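Local coordinates for thiamine-biosynthesis protein ThiS (Geobacter metallireducens GS-15, PDB 3CWI), which probably serves as the small ubiquitin-like sulfur carrier that delivers sulfur for building the thiazole ring of thiamine, at residues Leu27-Gly41 with Thr52-Phe65. Numbering follows the deposited sequence.
Sequences LKVAQAEYVTVELNG and TTVKDGDAVEFLYF
The antiparallel pairing of strand 36-39 with strand 59-63 in the beta-grasp fold of the ubiquitin-like ThiS family illustrates how the pairing of two inner strands is extended by side chains at both ends. Thr36 with Leu63 and Glu38 with Glu61 form the hydrogen-bonded pairs, Val37 with Phe62 and Leu39 with Val60 the non-hydrogen-bonded ones. Beyond the last pair, Asn40 continues the ladder with one backbone and one side-chain bond: Asn40 N donates to Ala59 O (2.8 Å), while Asn40 OD1 takes the place of a main-chain carbonyl and receives Ala59 N at 2.9 Å, the donor tilted 23° from the amide carbonyl plane. At the other end, Tyr64 reaches back to the loop after helix 20-26. Tyr64 OH donates to Ala30 O at 2.6 Å, while Val35 CG2, placed anti to the backbone N (CG1 has chi1 60°), sits over one face of the Tyr64 ring, 3.7 Å from its centroid. The bond and the methyl together probably limit how far the ring can turn. The Phe62 ring receives Val29 CG2 over the centre of one face, with Val37 CG2 at its edge, 3.9 Å from Phe62 CD1. On the sheet face bearing Thr36 and Leu63, Glu38 OE1 and Glu61 OE1 lie only 3.1 Å apart, which may raise the proton affinity of one carboxylate; a water donates to Glu61 OE1 and to Ala59 O while accepting from Gly41 N. Strand 59-63 is flanked by strand 2-5 on its other side, and strand 36-39 by strand 42-43, whereas Val37 and Phe62 both pack against Leu24 of helix 20-26, the helix grasped by the sheet.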
loop_
_atom_site.group_PDB
_atom_site.type_symbol
_atom_site.label_atom_id
_atom_site.label_comp_id
_atom_site.label_asym_id
_atom_site.label_seq_id
_atom_site.Cartn_x
_atom_site.Cartn_y
_atom_site.Cartn_z
ATOM N N LEU A 27 -1.448 -7.769 3.904
ATOM C CA LEU A 27 -1.734 -6.997 5.110
ATOM C C LEU A 27 -3.218 -7.047 5.443
ATOM O O LEU A 27 -3.663 -6.473 6.444
ATOM C CB LEU A 27 -1.314 -5.532 4.932
ATOM C CG LEU A 27 0.173 -5.205 4.893
ATOM C CD1 LEU A 27 0.370 -3.694 4.867
ATOM C CD2 LEU A 27 0.847 -5.798 6.118
ATOM N N LYS A 28 -3.976 -7.741 4.599
ATOM C CA LYS A 28 -5.424 -7.867 4.751
ATOM C C LYS A 28 -6.035 -6.546 5.187
ATOM O O LYS A 28 -6.690 -6.454 6.228
ATOM C CB LYS A 28 -5.777 -8.978 5.749
ATOM C CG LYS A 28 -5.031 -8.927 7.075
ATOM C CD LYS A 28 -5.394 -10.105 7.986
ATOM C CE LYS A 28 -5.118 -11.458 7.327
ATOM N NZ LYS A 28 -6.092 -11.758 6.227
ATOM N N VAL A 29 -5.807 -5.521 4.374
ATOM C CA VAL A 29 -6.328 -4.194 4.650
ATOM C C VAL A 29 -7.854 -4.202 4.613
ATOM O O VAL A 29 -8.455 -4.625 3.629
ATOM C CB VAL A 29 -5.811 -3.173 3.618
ATOM C CG1 VAL A 29 -6.318 -1.789 3.966
ATOM C CG2 VAL A 29 -4.291 -3.195 3.589
ATOM N N ALA A 30 -8.474 -3.725 5.687
ATOM C CA ALA A 30 -9.929 -3.691 5.782
ATOM C C ALA A 30 -10.571 -2.850 4.688
ATOM O O ALA A 30 -10.059 -1.792 4.320
ATOM C CB ALA A 30 -10.343 -3.165 7.145
ATOM N N GLN A 31 -11.702 -3.327 4.174
ATOM C CA GLN A 31 -12.420 -2.603 3.133
ATOM C C GLN A 31 -11.465 -2.153 2.036
ATOM O O GLN A 31 -11.494 -1.002 1.602
ATOM C CB GLN A 31 -13.127 -1.395 3.752
ATOM C CG GLN A 31 -14.192 -1.793 4.760
ATOM C CD GLN A 31 -14.798 -0.612 5.498
ATOM O OE1 GLN A 31 -15.801 -0.761 6.202
ATOM N NE2 GLN A 31 -14.190 0.564 5.351
ATOM N N ALA A 32 -10.614 -3.076 1.601
ATOM C CA ALA A 32 -9.640 -2.795 0.555
ATOM C C ALA A 32 -10.317 -2.339 -0.731
ATOM O O ALA A 32 -9.693 -1.684 -1.565
ATOM C CB ALA A 32 -8.797 -4.032 0.289
ATOM N N GLU A 33 -11.592 -2.682 -0.887
ATOM C CA GLU A 33 -12.338 -2.305 -2.084
ATOM C C GLU A 33 -12.394 -0.791 -2.211
ATOM O O GLU A 33 -12.178 -0.239 -3.289
ATOM C CB GLU A 33 -13.764 -2.861 -2.030
ATOM C CG GLU A 33 -13.850 -4.352 -1.752
ATOM C CD GLU A 33 -14.209 -4.655 -0.307
ATOM O OE1 GLU A 33 -13.455 -4.242 0.599
ATOM O OE2 GLU A 33 -15.254 -5.308 -0.080
ATOM N N TYR A 34 -12.689 -0.122 -1.102
ATOM C CA TYR A 34 -12.765 1.326 -1.105
ATOM C C TYR A 34 -11.797 1.976 -0.114
ATOM O O TYR A 34 -12.199 2.631 0.853
ATOM C CB TYR A 34 -14.211 1.777 -0.861
ATOM C CG TYR A 34 -15.054 1.790 -2.130
ATOM C CD1 TYR A 34 -15.197 0.639 -2.911
ATOM C CD2 TYR A 34 -15.668 2.967 -2.573
ATOM C CE1 TYR A 34 -15.927 0.658 -4.107
ATOM C CE2 TYR A 34 -16.406 2.998 -3.768
ATOM C CZ TYR A 34 -16.528 1.845 -4.529
ATOM O OH TYR A 34 -17.241 1.869 -5.710
ATOM N N VAL A 35 -10.508 1.758 -0.363
ATOM C CA VAL A 35 -9.431 2.329 0.440
ATOM C C VAL A 35 -8.530 3.036 -0.566
ATOM O O VAL A 35 -8.447 2.619 -1.720
ATOM C CB VAL A 35 -8.614 1.233 1.183
ATOM C CG1 VAL A 35 -7.988 0.267 0.189
ATOM C CG2 VAL A 35 -7.534 1.879 2.043
ATOM N N THR A 36 -7.880 4.117 -0.150
ATOM C CA THR A 36 -6.986 4.846 -1.041
ATOM C C THR A 36 -5.553 4.541 -0.639
ATOM O O THR A 36 -5.209 4.580 0.548
ATOM C CB THR A 36 -7.194 6.376 -0.946
ATOM O OG1 THR A 36 -8.510 6.717 -1.400
ATOM C CG2 THR A 36 -6.157 7.108 -1.789
ATOM N N VAL A 37 -4.710 4.243 -1.620
ATOM C CA VAL A 37 -3.320 3.927 -1.322
ATOM C C VAL A 37 -2.346 4.986 -1.808
ATOM O O VAL A 37 -2.410 5.416 -2.954
ATOM C CB VAL A 37 -2.908 2.576 -1.947
ATOM C CG1 VAL A 37 -1.455 2.259 -1.586
ATOM C CG2 VAL A 37 -3.831 1.467 -1.449
ATOM N N GLU A 38 -1.450 5.406 -0.921
ATOM C CA GLU A 38 -0.429 6.386 -1.270
ATOM C C GLU A 38 0.928 5.707 -1.188
ATOM O O GLU A 38 1.212 4.983 -0.234
ATOM C CB GLU A 38 -0.457 7.592 -0.324
ATOM C CG GLU A 38 -1.417 8.695 -0.749
ATOM C CD GLU A 38 -1.255 9.968 0.068
ATOM O OE1 GLU A 38 -0.124 10.505 0.120
ATOM O OE2 GLU A 38 -2.259 10.433 0.651
ATOM N N LEU A 39 1.750 5.926 -2.210
ATOM C CA LEU A 39 3.087 5.349 -2.266
ATOM C C LEU A 39 4.065 6.499 -2.452
ATOM O O LEU A 39 4.005 7.224 -3.446
ATOM C CB LEU A 39 3.198 4.363 -3.435
ATOM C CG LEU A 39 4.587 3.777 -3.692
ATOM C CD1 LEU A 39 5.118 3.104 -2.416
ATOM C CD2 LEU A 39 4.506 2.772 -4.827
ATOM N N ASN A 40 4.952 6.664 -1.477
ATOM C CA ASN A 40 5.947 7.731 -1.489
ATOM C C ASN A 40 5.320 9.111 -1.724
ATOM O O ASN A 40 5.838 9.929 -2.491
ATOM C CB ASN A 40 7.039 7.434 -2.530
ATOM C CG ASN A 40 7.837 6.177 -2.188
ATOM O OD1 ASN A 40 7.959 5.814 -1.015
ATOM N ND2 ASN A 40 8.400 5.526 -3.203
ATOM N N GLY A 41 4.194 9.348 -1.055
ATOM C CA GLY A 41 3.509 10.627 -1.133
ATOM C C GLY A 41 2.641 10.886 -2.343
ATOM O O GLY A 41 2.208 12.019 -2.575
ATOM N N THR A 52 2.196 -1.526 -10.021
ATOM C CA THR A 52 2.929 -0.695 -9.083
ATOM C C THR A 52 3.632 -1.569 -8.053
ATOM O O THR A 52 3.013 -2.421 -7.410
ATOM C CB THR A 52 1.976 0.293 -8.390
ATOM O OG1 THR A 52 1.260 1.029 -9.389
ATOM C CG2 THR A 52 2.751 1.268 -7.518
ATOM N N THR A 53 4.929 -1.348 -7.887
ATOM C CA THR A 53 5.701 -2.156 -6.959
ATOM C C THR A 53 6.273 -1.389 -5.772
ATOM O O THR A 53 6.729 -0.254 -5.904
ATOM C CB THR A 53 6.857 -2.846 -7.700
ATOM O OG1 THR A 53 6.373 -3.366 -8.947
ATOM C CG2 THR A 53 7.404 -3.991 -6.869
ATOM N N VAL A 54 6.240 -2.037 -4.615
ATOM C CA VAL A 54 6.761 -1.468 -3.383
ATOM C C VAL A 54 8.064 -2.179 -3.078
ATOM O O VAL A 54 8.107 -3.406 -3.031
ATOM C CB VAL A 54 5.776 -1.678 -2.218
ATOM C CG1 VAL A 54 6.307 -0.999 -0.966
ATOM C CG2 VAL A 54 4.404 -1.125 -2.593
ATOM N N LYS A 55 9.134 -1.412 -2.884
ATOM C CA LYS A 55 10.439 -2.004 -2.601
ATOM C C LYS A 55 10.978 -1.568 -1.243
ATOM O O LYS A 55 10.370 -0.747 -0.558
ATOM C CB LYS A 55 11.426 -1.613 -3.706
ATOM C CG LYS A 55 10.935 -1.968 -5.108
ATOM C CD LYS A 55 11.915 -1.517 -6.185
ATOM C CE LYS A 55 11.395 -1.852 -7.581
ATOM N NZ LYS A 55 12.349 -1.438 -8.639
ATOM N N ASP A 56 12.115 -2.138 -0.851
ATOM C CA ASP A 56 12.733 -1.794 0.429
ATOM C C ASP A 56 12.875 -0.277 0.547
ATOM O O ASP A 56 13.342 0.388 -0.379
ATOM C CB ASP A 56 14.117 -2.445 0.543
ATOM C CG ASP A 56 14.807 -2.126 1.858
ATOM O OD1 ASP A 56 14.486 -2.765 2.881
ATOM O OD2 ASP A 56 15.668 -1.218 1.872
ATOM N N GLY A 57 12.460 0.271 1.682
ATOM C CA GLY A 57 12.572 1.700 1.890
ATOM C C GLY A 57 11.397 2.554 1.441
ATOM O O GLY A 57 11.368 3.740 1.742
ATOM N N ASP A 58 10.431 1.976 0.727
ATOM C CA ASP A 58 9.278 2.750 0.263
ATOM C C ASP A 58 8.308 3.050 1.414
ATOM O O ASP A 58 8.297 2.344 2.423
ATOM C CB ASP A 58 8.536 2.001 -0.851
ATOM C CG ASP A 58 9.243 2.087 -2.196
ATOM O OD1 ASP A 58 10.127 2.958 -2.360
ATOM O OD2 ASP A 58 8.896 1.294 -3.111
ATOM N N ALA A 59 7.504 4.099 1.254
ATOM C CA ALA A 59 6.533 4.495 2.276
ATOM C C ALA A 59 5.119 4.368 1.723
ATOM O O ALA A 59 4.758 5.046 0.766
ATOM C CB ALA A 59 6.785 5.927 2.710
ATOM N N VAL A 60 4.320 3.500 2.326
ATOM C CA VAL A 60 2.957 3.316 1.870
ATOM C C VAL A 60 1.972 3.786 2.926
ATOM O O VAL A 60 2.209 3.644 4.131
ATOM C CB VAL A 60 2.692 1.835 1.517
ATOM C CG1 VAL A 60 3.658 1.392 0.428
ATOM C CG2 VAL A 60 2.869 0.957 2.748
ATOM N N GLU A 61 0.868 4.364 2.471
ATOM C CA GLU A 61 -0.158 4.856 3.386
ATOM C C GLU A 61 -1.532 4.368 2.941
ATOM O O GLU A 61 -1.843 4.350 1.753
ATOM C CB GLU A 61 -0.154 6.382 3.397
ATOM C CG GLU A 61 1.161 7.010 3.790
ATOM C CD GLU A 61 1.177 8.499 3.503
ATOM O OE1 GLU A 61 1.252 8.879 2.312
ATOM O OE2 GLU A 61 1.102 9.289 4.462
ATOM N N PHE A 62 -2.342 3.968 3.908
ATOM C CA PHE A 62 -3.685 3.502 3.627
ATOM C C PHE A 62 -4.659 4.510 4.219
ATOM O O PHE A 62 -4.680 4.727 5.430
ATOM C CB PHE A 62 -3.900 2.113 4.229
ATOM C CG PHE A 62 -2.964 1.075 3.680
ATOM C CD1 PHE A 62 -2.937 0.798 2.322
ATOM C CD2 PHE A 62 -2.085 0.396 4.516
ATOM C CE1 PHE A 62 -2.048 -0.134 1.798
ATOM C CE2 PHE A 62 -1.189 -0.541 4.001
ATOM C CZ PHE A 62 -1.175 -0.802 2.648
ATOM N N LEU A 63 -5.444 5.141 3.352
ATOM C CA LEU A 63 -6.400 6.152 3.789
ATOM C C LEU A 63 -7.822 5.817 3.333
ATOM O O LEU A 63 -8.022 5.175 2.299
ATOM C CB LEU A 63 -5.998 7.523 3.234
ATOM C CG LEU A 63 -4.514 7.926 3.242
ATOM C CD1 LEU A 63 -4.373 9.308 2.625
ATOM C CD2 LEU A 63 -3.961 7.910 4.654
ATOM N N TYR A 64 -8.807 6.257 4.115
ATOM C CA TYR A 64 -10.205 6.011 3.786
ATOM C C TYR A 64 -10.974 7.322 3.773
ATOM O O TYR A 64 -11.055 8.008 4.788
ATOM C CB TYR A 64 -10.857 5.076 4.807
ATOM C CG TYR A 64 -10.191 3.730 4.950
ATOM C CD1 TYR A 64 -9.102 3.554 5.806
ATOM C CD2 TYR A 64 -10.659 2.627 4.241
ATOM C CE1 TYR A 64 -8.499 2.303 5.955
ATOM C CE2 TYR A 64 -10.068 1.381 4.381
ATOM C CZ TYR A 64 -8.989 1.226 5.238
ATOM O OH TYR A 64 -8.408 -0.012 5.370
ATOM N N PHE A 65 -11.543 7.664 2.624
ATOM C CA PHE A 65 -12.311 8.891 2.505
ATOM C C PHE A 65 -13.813 8.618 2.491
ATOM O O PHE A 65 -14.292 7.769 1.741
ATOM C CB PHE A 65 -11.909 9.637 1.237
ATOM C CG PHE A 65 -10.478 10.087 1.231
ATOM C CD1 PHE A 65 -9.443 9.164 1.119
ATOM C CD2 PHE A 65 -10.164 11.439 1.359
ATOM C CE1 PHE A 65 -8.111 9.580 1.135
ATOM C CE2 PHE A 65 -8.839 11.866 1.378
ATOM C CZ PHE A 65 -7.807 10.933 1.266
HETATM O O HOH W 1 -10.868 6.069 0.277
HETATM O O HOH W 2 3.214 7.607 0.893
#